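Local structure of reticulocyte-binding protein 2a (Plasmodium vivax, 4Z8N) at residues Ser55-Gln66 and Tyr122-Asn130; Leu155-Val165 and Lys229-Asn237. The protein probably binds a receptor on red blood cells during parasite invasion, this chain being its helical erythrocyte-binding domain. All coordinates share one frame; numbering follows the deposited sequence.

In the fold
From the N terminus the chain makes a small two-stranded sheet (9-11 with 17-19) and helix 26-37 before entering helix 42-69, which carries Ser55-Gln66. It then runs through mostly helical connections and returns on helix 119-136, where Tyr122-Asn130 closes interaction 1. The next helix, 149-162, opens interaction 2 with Leu155-Val165; helix 168-194 and most of helix 199-237 follow before Lys229-Asn237 closes it. The two loops are therefore in series, neither nested nor crossed, with centres about 28 Å apart. Interaction 1 ties together helices of the N-terminal half, and interaction 2 joins helices of the C-terminal half beside helix 246-297.

Interaction 1 (Ser55-Gln66 and Tyr122-Asn130); sequences SVNPLMSSIQNQ and YTDRMSKFN
Tyr122 lies against segment 55-66 of helix 42-69 as a knob in the hole formed by Leu59, Ser62, Ile63 and Gln66, and its hydroxyl makes the hydrogen bond that spans the two segments. Tyr122 OH donates a hydrogen bond to Gln66 OE1 at 2.5 Å, a very short distance to be read with some caution, with amide and ring planes turned about 30° apart. Gln66 reaches the hydroxyl on an extended chain, and its amide is pinned further by Cys114 O and Ala117 O, which take up NE2, and by Asn118 ND2, which also donates to OE1.

Two CH-pi contacts use ring faces. Ile63 CG1 stands over the centre of the Tyr122 ring, 3.8 Å from its centroid. Near the other end, Val56 CG2 sits over the Phe129 ring, 3.6 Å from the centroid and somewhat toward the rim, while Ser55 CB approaches Phe129 CD1 obliquely at 3.5 Å.

Between the rings, Leu59 and Ile63 meet Met126, and Leu59 also meets the flat end of Arg125. A chi1 of 175° sets Leu59 CG anti to the backbone N, and from there CD2 meets Met126 CG at 3.6 Å while CD1 lies over one face of the Arg125 guanidinium, 3.3 Å from NH1. Ile63 CD1 and Met126 CE meet tip to tip at 3.7 Å.

The two segments run nearly antiparallel, at 167°, with axes 10.7 Å apart at closest approach, within the Rh5 coiled-coil domain. Helix 26-37 and the loop before it lie against the pair: Met28 touches Val56, Phe24 touches Ile63, Gln27 touches Met126, and Phe31 stacks edge-to-face with Phe129.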
# COMPACT_ATOMS: atom_id res chain seq x y z
N SER A 55 -11.09 19.22 11.01
CA SER A 55 -10.27 19.18 9.80
C SER A 55 -10.14 17.79 9.19
O SER A 55 -10.43 17.59 8.01
CB SER A 55 -8.87 19.74 10.09
OG SER A 55 -8.94 21.10 10.50
N VAL A 56 -9.68 16.83 9.99
CA VAL A 56 -9.36 15.51 9.48
C VAL A 56 -10.59 14.71 9.06
O VAL A 56 -10.61 14.10 7.99
CB VAL A 56 -8.56 14.69 10.52
CG1 VAL A 56 -8.25 13.31 9.99
CG2 VAL A 56 -7.28 15.42 10.88
N ASN A 57 -11.63 14.71 9.90
CA ASN A 57 -12.83 13.94 9.62
C ASN A 57 -13.59 14.37 8.35
O ASN A 57 -14.00 13.52 7.57
CB ASN A 57 -13.78 13.97 10.82
CG ASN A 57 -13.33 13.05 11.94
OD1 ASN A 57 -12.70 12.01 11.69
ND2 ASN A 57 -13.64 13.41 13.18
N PRO A 58 -13.77 15.69 8.13
CA PRO A 58 -14.40 16.06 6.86
C PRO A 58 -13.51 15.74 5.66
O PRO A 58 -14.03 15.41 4.59
CB PRO A 58 -14.59 17.58 6.99
CG PRO A 58 -14.60 17.84 8.45
CD PRO A 58 -13.63 16.86 9.02
N LEU A 59 -12.20 15.82 5.84
CA LEU A 59 -11.26 15.49 4.77
C LEU A 59 -11.35 14.02 4.40
O LEU A 59 -11.39 13.67 3.22
CB LEU A 59 -9.82 15.85 5.18
CG LEU A 59 -8.73 15.45 4.19
CD1 LEU A 59 -8.94 16.10 2.84
CD2 LEU A 59 -7.35 15.78 4.74
N MET A 60 -11.37 13.16 5.42
CA MET A 60 -11.49 11.72 5.20
C MET A 60 -12.80 11.38 4.49
O MET A 60 -12.84 10.51 3.61
CB MET A 60 -11.41 10.96 6.53
CG MET A 60 -11.59 9.46 6.39
SD MET A 60 -10.29 8.70 5.39
CE MET A 60 -8.99 8.47 6.60
N SER A 61 -13.87 12.08 4.86
CA SER A 61 -15.17 11.86 4.25
C SER A 61 -15.15 12.22 2.76
O SER A 61 -15.73 11.51 1.94
CB SER A 61 -16.24 12.68 4.97
OG SER A 61 -16.39 12.24 6.31
N SER A 62 -14.47 13.31 2.43
CA SER A 62 -14.36 13.75 1.04
C SER A 62 -13.56 12.76 0.21
O SER A 62 -13.89 12.48 -0.94
CB SER A 62 -13.73 15.14 0.96
OG SER A 62 -14.54 16.10 1.62
N ILE A 63 -12.49 12.23 0.80
CA ILE A 63 -11.67 11.22 0.15
C ILE A 63 -12.47 9.93 -0.05
O ILE A 63 -12.48 9.36 -1.14
CB ILE A 63 -10.40 10.91 0.96
CG1 ILE A 63 -9.52 12.15 1.07
CG2 ILE A 63 -9.62 9.76 0.33
CD1 ILE A 63 -8.30 11.96 1.96
N GLN A 64 -13.14 9.50 1.01
CA GLN A 64 -13.92 8.27 0.98
C GLN A 64 -15.03 8.33 -0.07
O GLN A 64 -15.29 7.35 -0.77
CB GLN A 64 -14.51 7.99 2.36
CG GLN A 64 -14.82 6.53 2.62
CD GLN A 64 -14.36 6.08 3.99
OE1 GLN A 64 -14.20 6.89 4.90
NE2 GLN A 64 -14.13 4.78 4.13
N ASN A 65 -15.67 9.49 -0.17
CA ASN A 65 -16.72 9.69 -1.18
C ASN A 65 -16.15 9.62 -2.59
O ASN A 65 -16.78 9.07 -3.49
CB ASN A 65 -17.42 11.03 -0.96
CG ASN A 65 -18.22 11.07 0.32
OD1 ASN A 65 -18.68 10.04 0.82
ND2 ASN A 65 -18.40 12.27 0.87
N GLN A 66 -14.97 10.19 -2.78
CA GLN A 66 -14.30 10.14 -4.07
C GLN A 66 -13.99 8.70 -4.47
O GLN A 66 -14.24 8.29 -5.60
CB GLN A 66 -13.02 10.97 -4.06
CG GLN A 66 -12.24 10.91 -5.36
CD GLN A 66 -11.05 11.84 -5.37
OE1 GLN A 66 -11.13 12.98 -4.91
NE2 GLN A 66 -9.93 11.36 -5.90
N TYR A 122 -5.70 17.36 -1.63
CA TYR A 122 -5.75 16.53 -0.43
C TYR A 122 -4.47 16.64 0.39
O TYR A 122 -4.52 16.84 1.60
CB TYR A 122 -6.00 15.07 -0.80
CG TYR A 122 -7.40 14.80 -1.31
CD1 TYR A 122 -8.46 15.62 -0.95
CD2 TYR A 122 -7.66 13.71 -2.14
CE1 TYR A 122 -9.74 15.38 -1.40
CE2 TYR A 122 -8.94 13.46 -2.60
CZ TYR A 122 -9.98 14.30 -2.23
OH TYR A 122 -11.25 14.06 -2.68
N THR A 123 -3.33 16.52 -0.28
CA THR A 123 -2.02 16.62 0.37
C THR A 123 -1.82 17.98 1.02
O THR A 123 -1.26 18.08 2.12
CB THR A 123 -0.88 16.36 -0.64
OG1 THR A 123 -1.04 15.07 -1.23
CG2 THR A 123 0.48 16.45 0.04
N ASP A 124 -2.28 19.03 0.35
CA ASP A 124 -2.15 20.39 0.86
C ASP A 124 -2.90 20.57 2.18
O ASP A 124 -2.39 21.18 3.11
CB ASP A 124 -2.67 21.40 -0.17
CG ASP A 124 -1.74 21.55 -1.36
OD1 ASP A 124 -0.72 20.83 -1.41
OD2 ASP A 124 -2.04 22.37 -2.25
N ARG A 125 -4.11 20.02 2.25
CA ARG A 125 -4.92 20.13 3.46
C ARG A 125 -4.32 19.34 4.61
O ARG A 125 -4.38 19.77 5.76
CB ARG A 125 -6.35 19.66 3.19
CG ARG A 125 -7.10 20.50 2.19
CD ARG A 125 -8.46 19.91 1.95
NE ARG A 125 -9.28 19.95 3.15
CZ ARG A 125 -10.46 19.36 3.28
NH1 ARG A 125 -10.95 18.65 2.27
NH2 ARG A 125 -11.15 19.45 4.41
N MET A 126 -3.76 18.18 4.30
CA MET A 126 -3.07 17.37 5.31
C MET A 126 -1.85 18.12 5.82
O MET A 126 -1.54 18.09 7.01
CB MET A 126 -2.67 16.01 4.74
CG MET A 126 -3.85 15.18 4.25
SD MET A 126 -3.35 13.73 3.30
CE MET A 126 -4.90 13.30 2.53
N SER A 127 -1.16 18.80 4.91
CA SER A 127 0.01 19.58 5.26
C SER A 127 -0.37 20.74 6.17
O SER A 127 0.34 21.06 7.13
CB SER A 127 0.71 20.09 4.00
OG SER A 127 1.87 20.84 4.33
N LYS A 128 -1.50 21.37 5.87
CA LYS A 128 -2.00 22.49 6.66
C LYS A 128 -2.36 22.07 8.08
O LYS A 128 -2.06 22.78 9.04
CB LYS A 128 -3.22 23.12 5.98
CG LYS A 128 -2.87 24.15 4.91
CD LYS A 128 -4.04 24.40 3.98
CE LYS A 128 -3.58 24.50 2.53
NZ LYS A 128 -4.56 23.87 1.59
N PHE A 129 -3.00 20.91 8.21
CA PHE A 129 -3.35 20.39 9.53
C PHE A 129 -2.11 19.97 10.30
O PHE A 129 -2.05 20.12 11.52
CB PHE A 129 -4.32 19.22 9.42
CG PHE A 129 -4.72 18.64 10.75
CD1 PHE A 129 -5.67 19.28 11.54
CD2 PHE A 129 -4.16 17.46 11.21
CE1 PHE A 129 -6.04 18.75 12.77
CE2 PHE A 129 -4.52 16.93 12.44
CZ PHE A 129 -5.47 17.58 13.22
N ASN A 130 -1.13 19.43 9.59
CA ASN A 130 0.13 19.01 10.20
C ASN A 130 0.86 20.19 10.85
O ASN A 130 1.44 20.05 11.93
CB ASN A 130 1.04 18.34 9.18
CG ASN A 130 2.31 17.79 9.79
OD1 ASN A 130 2.27 16.85 10.58
ND2 ASN A 130 3.45 18.38 9.44

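Interaction 2 (Leu155-Val165 and Lys229-Asn237); sequences LEIYVERVKEV and KENVLKLQN
Val162 and Lys229 meet where two helical segments of the Rh5 coiled-coil domain, 155-162 and 229-237, cross at -135°, their axes 9.3 Å apart at closest approach. The lysine chain, extended throughout, passes obliquely over the valine, with Lys229 CG 3.7 Å from Val162 CB. In Val162, CG1 lies anti to the carbonyl carbon (chi1 -60°), which leaves CG2 in the crowded position between the backbone N and the carbonyl carbon. The Val162 and Leu233 side chains run past each other in opposite directions, with Val162 CG2 4.0 Å from Leu233 CD2.

One turn back, Val159 presents both methyls. CG2 packs obliquely on Val232 CG1, and CG1 lies 3.3 Å from Gln236 OE1, the glutamine side chain crossing the valine at about a right angle. Val232 points its CG1 into the angle between Tyr158 CB and Val159, the Tyr158 ring leading away to stack on Tyr260 of helix 246-297.

Leu155 ends the row. Its CD1 comes within 3.7 Å of Leu235 CB, and CD2 rests against the backbone of Leu235 and Gln236. On the outer margin, the Lys163 chain crosses Leu233 obliquely, its CE 3.9 Å from Leu233 CD2.

Beyond the methylenes, the Lys229 ammonium reaches two main-chain carbonyls, those of Val162 and Val165. Lys229 NZ donates to Val162 O at 2.9 Å, tilted 29° from the carbonyl plane, and more weakly to Val165 O at 3.1 Å.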
# COMPACT_ATOMS: atom_id res chain seq x y z
N LEU A 155 7.45 4.86 22.46
CA LEU A 155 8.54 4.21 21.75
C LEU A 155 8.56 2.72 22.07
O LEU A 155 8.76 1.89 21.19
CB LEU A 155 9.88 4.86 22.09
CG LEU A 155 11.09 4.33 21.30
CD1 LEU A 155 10.89 4.54 19.81
CD2 LEU A 155 12.38 4.99 21.77
N GLU A 156 8.34 2.40 23.34
CA GLU A 156 8.30 1.02 23.79
C GLU A 156 7.13 0.28 23.14
O GLU A 156 7.24 -0.89 22.77
CB GLU A 156 8.19 0.94 25.31
CG GLU A 156 8.21 -0.48 25.86
CD GLU A 156 9.49 -1.22 25.54
OE1 GLU A 156 10.56 -0.58 25.54
OE2 GLU A 156 9.43 -2.44 25.29
N ILE A 157 6.00 0.98 23.01
CA ILE A 157 4.84 0.42 22.34
C ILE A 157 5.14 0.16 20.86
O ILE A 157 4.83 -0.91 20.34
CB ILE A 157 3.61 1.35 22.46
CG1 ILE A 157 3.21 1.49 23.93
CG2 ILE A 157 2.46 0.82 21.63
CD1 ILE A 157 2.01 2.38 24.15
N TYR A 158 5.76 1.14 20.21
CA TYR A 158 6.11 1.01 18.79
C TYR A 158 7.13 -0.10 18.54
O TYR A 158 6.99 -0.88 17.61
CB TYR A 158 6.66 2.34 18.25
CG TYR A 158 5.63 3.43 18.13
CD1 TYR A 158 4.28 3.14 18.13
CD2 TYR A 158 6.02 4.76 18.00
CE1 TYR A 158 3.33 4.14 18.01
CE2 TYR A 158 5.08 5.77 17.88
CZ TYR A 158 3.74 5.45 17.89
OH TYR A 158 2.80 6.45 17.77
N VAL A 159 8.16 -0.14 19.39
CA VAL A 159 9.21 -1.15 19.27
C VAL A 159 8.63 -2.56 19.37
O VAL A 159 8.95 -3.42 18.55
CB VAL A 159 10.29 -0.94 20.36
CG1 VAL A 159 11.12 -2.20 20.55
CG2 VAL A 159 11.19 0.24 20.00
N GLU A 160 7.77 -2.79 20.36
CA GLU A 160 7.18 -4.11 20.55
C GLU A 160 6.29 -4.51 19.37
O GLU A 160 6.23 -5.68 18.99
CB GLU A 160 6.37 -4.14 21.85
CG GLU A 160 5.79 -5.51 22.21
CD GLU A 160 6.86 -6.54 22.54
OE1 GLU A 160 8.00 -6.16 22.86
OE2 GLU A 160 6.55 -7.75 22.49
N ARG A 161 5.62 -3.52 18.78
CA ARG A 161 4.73 -3.79 17.65
C ARG A 161 5.48 -4.17 16.38
O ARG A 161 5.06 -5.07 15.66
CB ARG A 161 3.84 -2.57 17.39
CG ARG A 161 2.72 -2.43 18.41
CD ARG A 161 1.91 -1.17 18.18
NE ARG A 161 0.79 -1.07 19.12
CZ ARG A 161 -0.04 -0.04 19.18
NH1 ARG A 161 0.11 0.99 18.36
NH2 ARG A 161 -1.03 -0.04 20.07
N VAL A 162 6.59 -3.49 16.09
CA VAL A 162 7.34 -3.79 14.87
C VAL A 162 8.12 -5.10 14.99
O VAL A 162 8.51 -5.69 13.99
CB VAL A 162 8.32 -2.66 14.50
CG1 VAL A 162 7.57 -1.36 14.27
CG2 VAL A 162 9.39 -2.49 15.57
N LYS A 163 8.33 -5.56 16.22
CA LYS A 163 9.02 -6.82 16.46
C LYS A 163 8.09 -8.01 16.32
O LYS A 163 8.53 -9.16 16.29
CB LYS A 163 9.67 -6.84 17.85
CG LYS A 163 10.88 -5.94 18.00
CD LYS A 163 11.45 -6.05 19.41
CE LYS A 163 12.69 -5.19 19.57
NZ LYS A 163 13.20 -5.21 20.97
N GLU A 164 6.79 -7.74 16.25
CA GLU A 164 5.80 -8.81 16.22
C GLU A 164 5.85 -9.63 14.93
O GLU A 164 5.53 -10.82 14.94
CB GLU A 164 4.39 -8.24 16.42
CG GLU A 164 4.06 -7.93 17.87
CD GLU A 164 2.71 -7.26 18.03
OE1 GLU A 164 2.50 -6.59 19.07
OE2 GLU A 164 1.87 -7.40 17.12
N VAL A 165 6.26 -9.00 13.83
CA VAL A 165 6.34 -9.72 12.56
C VAL A 165 7.76 -9.72 11.99
O VAL A 165 8.51 -8.75 12.14
CB VAL A 165 5.36 -9.13 11.51
CG1 VAL A 165 5.82 -7.77 11.04
CG2 VAL A 165 5.19 -10.08 10.33
N LYS A 229 10.32 0.23 10.47
CA LYS A 229 10.74 -0.64 11.56
C LYS A 229 12.16 -0.34 12.04
O LYS A 229 12.39 -0.18 13.24
CB LYS A 229 10.65 -2.11 11.13
CG LYS A 229 11.22 -3.08 12.16
CD LYS A 229 10.86 -4.52 11.85
CE LYS A 229 11.46 -5.47 12.89
NZ LYS A 229 10.87 -6.83 12.79
N GLU A 230 13.10 -0.25 11.11
CA GLU A 230 14.50 -0.01 11.46
C GLU A 230 14.69 1.34 12.15
O GLU A 230 15.51 1.47 13.06
CB GLU A 230 15.39 -0.09 10.22
CG GLU A 230 15.59 -1.51 9.70
CD GLU A 230 16.48 -1.56 8.48
OE1 GLU A 230 16.83 -0.48 7.95
OE2 GLU A 230 16.83 -2.68 8.05
N ASN A 231 13.94 2.35 11.71
CA ASN A 231 14.04 3.66 12.33
C ASN A 231 13.46 3.67 13.74
O ASN A 231 14.00 4.32 14.63
CB ASN A 231 13.35 4.72 11.47
CG ASN A 231 14.23 5.21 10.34
OD1 ASN A 231 15.20 5.93 10.57
ND2 ASN A 231 13.90 4.82 9.11
N VAL A 232 12.35 2.96 13.93
CA VAL A 232 11.77 2.79 15.26
C VAL A 232 12.79 2.13 16.18
O VAL A 232 13.02 2.58 17.30
CB VAL A 232 10.47 1.96 15.23
CG1 VAL A 232 10.11 1.47 16.62
CG2 VAL A 232 9.33 2.78 14.65
N LEU A 233 13.40 1.05 15.69
CA LEU A 233 14.40 0.33 16.45
C LEU A 233 15.64 1.18 16.69
O LEU A 233 16.31 1.05 17.72
CB LEU A 233 14.78 -0.97 15.73
CG LEU A 233 13.68 -2.02 15.62
CD1 LEU A 233 14.21 -3.29 14.97
CD2 LEU A 233 13.09 -2.31 16.99
N LYS A 234 15.95 2.06 15.74
CA LYS A 234 17.11 2.94 15.89
C LYS A 234 16.89 3.96 17.00
O LYS A 234 17.81 4.28 17.76
CB LYS A 234 17.44 3.65 14.57
CG LYS A 234 18.37 4.84 14.75
CD LYS A 234 19.19 5.12 13.50
CE LYS A 234 20.57 5.64 13.88
NZ LYS A 234 20.90 5.39 15.31
N LEU A 235 15.66 4.47 17.11
CA LEU A 235 15.32 5.44 18.15
C LEU A 235 15.57 4.88 19.55
O LEU A 235 15.92 5.61 20.47
CB LEU A 235 13.87 5.88 18.01
CG LEU A 235 13.55 6.71 16.77
CD1 LEU A 235 12.08 7.11 16.75
CD2 LEU A 235 14.45 7.95 16.70
N GLN A 236 15.38 3.57 19.69
CA GLN A 236 15.59 2.90 20.97
C GLN A 236 17.07 2.86 21.34
O GLN A 236 17.43 3.03 22.51
CB GLN A 236 15.02 1.48 20.93
CG GLN A 236 15.09 0.75 22.27
CD GLN A 236 14.55 -0.66 22.19
OE1 GLN A 236 14.19 -1.14 21.12
NE2 GLN A 236 14.50 -1.34 23.33
N ASN A 237 17.93 2.64 20.35
CA ASN A 237 19.37 2.57 20.58
C ASN A 237 19.98 3.91 20.95
O ASN A 237 20.92 3.97 21.75
CB ASN A 237 20.07 2.01 19.34
CG ASN A 237 20.02 0.50 19.27
OD1 ASN A 237 19.90 -0.18 20.29
ND2 ASN A 237 20.10 -0.04 18.06